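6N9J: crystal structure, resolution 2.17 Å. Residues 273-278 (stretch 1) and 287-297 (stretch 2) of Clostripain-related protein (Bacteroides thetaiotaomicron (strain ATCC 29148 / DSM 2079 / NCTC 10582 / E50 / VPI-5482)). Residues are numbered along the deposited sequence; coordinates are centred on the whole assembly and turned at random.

Stretch 1 273-278: ISSILC
Stretch 2 287-297: YHDLMGLMQSI

Stretch 1 opens with a type I beta turn from I273 to I276, closed by I276 N donating to I273 O at 3.3 Å, and then extends: I276, L277 and C278 have phi/psi of -99/130, -50/129 and -115/130. Stretch 2 enters extended through Y287 (-121/119), H288 (-126/155) and D289 (-68/123), then turns into a helix at L290. The chains meet with C278 beside H288, a single beta bridge with CA atoms 4.3 Å apart; L277 lies nearest D289 (CA-CA 5.5 Å) and I276 nearest G292 (5.3 Å), so stretch 1 runs antiparallel to the incoming strand.

One hydrogen bond fixes this register: D289 N donates to L277 O at 2.8 Å, with an N-H...O angle of 159°. Two CA-H...O contacts accompany it: H288 CA to the same L277 O, and C278 CA to Y287 O, each 3.2 Å, as expected where extended backbones lie this close.

D289 ends the strand and caps the helix. Its chi1 is t (-173°) with chi2 at 77°, which brings D289 OD2 to 3.0 Å from G292 N, an amide of the first helical turn with no earlier helical carbonyl to serve it. D289 CB meets L277 CB at 4.0 Å. The L277 rotamer is t,p (175°, 61°).

I276 is the main apolar contributor from stretch 1. Its CA-to-CB bond points toward stretch 2, and chi1 m (-60°) with chi2 t (165°) carries CG1 and CD1 against the side of the helix: I276 CG1 is 3.7 Å from G292 O, and I276 CD1 is 3.5 Å from S296 OG. L293 in t,p (177°, 57°) sets L293 CD1 3.9 Å from I276 CD1. I276 CG2 faces the strand-to-helix junction, 3.8 Å from H288 CB and 3.7 Å from D289 O. G292 makes room for this, since an ideal CB on G292 would sit only 3.2 Å from I276 CG2. S296 takes chi1 p (56°), turning S296 OG back to donate to L293 O at 2.8 Å; its hydroxyl thus donates within stretch 2 while S296 OG touches I276 CD1.

H288 takes chi1 m (-68°) and chi2 91°, setting its ring across the path of stretch 1 with CD2 turned toward it. I276 O approaches the ring edge, 3.7 Å from H288 CD2. The backbone sets C278 CB 3.6 Å from H288 CD2, and chi1 t (171°) then holds C278 SG 4.4 Å from the H288 ring centroid, an oblique sulfur-aromatic contact. Y287, chi1 m (-58°) and chi2 -84°, leads its ring away from stretch 1, and its OH is hydrogen-bonded elsewhere in the structure.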

# COMPACT_ATOMS: atom_id res chain seq x y z
N ILE A 273 -3.17 9.45 24.43
CA ILE A 273 -3.22 8.47 23.35
C ILE A 273 -4.66 8.20 22.95
O ILE A 273 -4.95 7.92 21.78
CB ILE A 273 -2.55 7.15 23.75
N SER A 274 -5.56 8.30 23.93
CA SER A 274 -6.99 8.13 23.72
C SER A 274 -7.58 9.22 22.82
O SER A 274 -8.63 9.04 22.22
CB SER A 274 -7.73 8.13 25.07
N SER A 275 -6.88 10.34 22.73
CA SER A 275 -7.36 11.50 21.99
C SER A 275 -6.83 11.56 20.56
O SER A 275 -7.20 12.45 19.79
CB SER A 275 -6.98 12.78 22.74
OG SER A 275 -5.62 12.74 23.14
N ILE A 276 -5.95 10.62 20.21
CA ILE A 276 -5.40 10.53 18.86
C ILE A 276 -6.13 9.48 18.04
O ILE A 276 -6.31 8.36 18.50
CB ILE A 276 -3.90 10.20 18.89
CG1 ILE A 276 -3.13 11.29 19.66
CG2 ILE A 276 -3.36 10.05 17.49
CD1 ILE A 276 -1.72 10.90 20.08
N LEU A 277 -6.57 9.84 16.84
CA LEU A 277 -7.22 8.90 15.93
C LEU A 277 -6.40 7.62 15.76
O LEU A 277 -5.20 7.68 15.48
CB LEU A 277 -7.44 9.54 14.56
CG LEU A 277 -8.00 8.57 13.53
CD1 LEU A 277 -9.37 8.03 13.96
CD2 LEU A 277 -8.11 9.25 12.19
N CYS A 278 -7.05 6.47 15.95
CA CYS A 278 -6.40 5.16 15.86
C CYS A 278 -6.96 4.37 14.67
O CYS A 278 -8.18 4.25 14.53
CB CYS A 278 -6.59 4.38 17.17
SG CYS A 278 -6.06 2.64 17.08
N TYR A 287 -1.64 1.48 15.35
CA TYR A 287 -1.64 2.55 14.34
C TYR A 287 -2.42 3.81 14.73
O TYR A 287 -3.63 3.76 14.91
CB TYR A 287 -2.21 2.03 13.02
CG TYR A 287 -1.46 0.85 12.45
CD1 TYR A 287 -0.32 1.04 11.69
CD2 TYR A 287 -1.89 -0.44 12.68
CE1 TYR A 287 0.36 -0.03 11.16
CE2 TYR A 287 -1.21 -1.52 12.17
CZ TYR A 287 -0.09 -1.30 11.40
OH TYR A 287 0.60 -2.37 10.87
N HIS A 288 -1.72 4.93 14.81
CA HIS A 288 -2.34 6.22 15.12
C HIS A 288 -2.02 7.27 14.07
O HIS A 288 -1.00 7.18 13.40
CB HIS A 288 -1.88 6.71 16.50
CG HIS A 288 -2.39 5.88 17.63
ND1 HIS A 288 -1.69 4.80 18.14
CD2 HIS A 288 -3.54 5.95 18.33
CE1 HIS A 288 -2.39 4.25 19.11
NE2 HIS A 288 -3.52 4.93 19.25
N ASP A 289 -2.88 8.27 13.95
CA ASP A 289 -2.64 9.33 12.98
C ASP A 289 -1.42 10.18 13.37
O ASP A 289 -1.36 10.76 14.46
CB ASP A 289 -3.88 10.21 12.83
CG ASP A 289 -3.73 11.22 11.70
OD1 ASP A 289 -3.85 10.84 10.50
OD2 ASP A 289 -3.49 12.39 12.03
N LEU A 290 -0.46 10.24 12.45
CA LEU A 290 0.80 10.95 12.67
C LEU A 290 0.62 12.43 13.02
O LEU A 290 1.28 12.94 13.92
CB LEU A 290 1.71 10.82 11.45
CG LEU A 290 3.04 11.58 11.52
CD1 LEU A 290 3.94 11.00 12.60
CD2 LEU A 290 3.74 11.56 10.19
N MET A 291 -0.27 13.13 12.30
CA MET A 291 -0.52 14.54 12.62
C MET A 291 -1.15 14.67 14.00
O MET A 291 -0.85 15.61 14.74
CB MET A 291 -1.41 15.21 11.56
CG MET A 291 -1.73 16.70 11.89
SD MET A 291 -0.30 17.80 11.97
CE MET A 291 -0.05 18.17 10.23
N GLY A 292 -2.04 13.74 14.32
CA GLY A 292 -2.72 13.71 15.61
C GLY A 292 -1.72 13.54 16.72
O GLY A 292 -1.81 14.18 17.76
N LEU A 293 -0.72 12.69 16.48
CA LEU A 293 0.36 12.53 17.45
C LEU A 293 1.14 13.83 17.68
O LEU A 293 1.40 14.21 18.83
CB LEU A 293 1.32 11.43 17.02
CG LEU A 293 2.54 11.21 17.92
CD1 LEU A 293 2.11 10.91 19.34
CD2 LEU A 293 3.45 10.11 17.40
N MET A 294 1.52 14.51 16.60
CA MET A 294 2.39 15.68 16.69
C MET A 294 1.67 16.89 17.30
O MET A 294 2.28 17.72 17.98
CB MET A 294 2.95 16.03 15.31
CG MET A 294 3.82 14.92 14.70
SD MET A 294 5.33 14.62 15.64
CE MET A 294 5.04 12.99 16.22
N GLN A 295 0.37 16.97 17.06
CA GLN A 295 -0.43 18.03 17.66
C GLN A 295 -0.45 17.91 19.17
O GLN A 295 -0.51 18.91 19.87
CB GLN A 295 -1.87 18.01 17.13
CG GLN A 295 -2.05 18.77 15.83
CD GLN A 295 -3.46 18.69 15.28
OE1 GLN A 295 -4.38 18.20 15.96
NE2 GLN A 295 -3.66 19.17 14.05
N SER A 296 -0.40 16.70 19.68
CA SER A 296 -0.52 16.51 21.12
C SER A 296 0.82 16.54 21.84
O SER A 296 0.87 16.64 23.05
CB SER A 296 -1.25 15.21 21.42
OG SER A 296 -0.58 14.13 20.82
N ILE A 297 1.92 16.46 21.09
CA ILE A 297 3.24 16.42 21.69
C ILE A 297 3.95 17.76 21.62
O ILE A 297 4.86 18.04 22.40
CB ILE A 297 4.14 15.37 21.01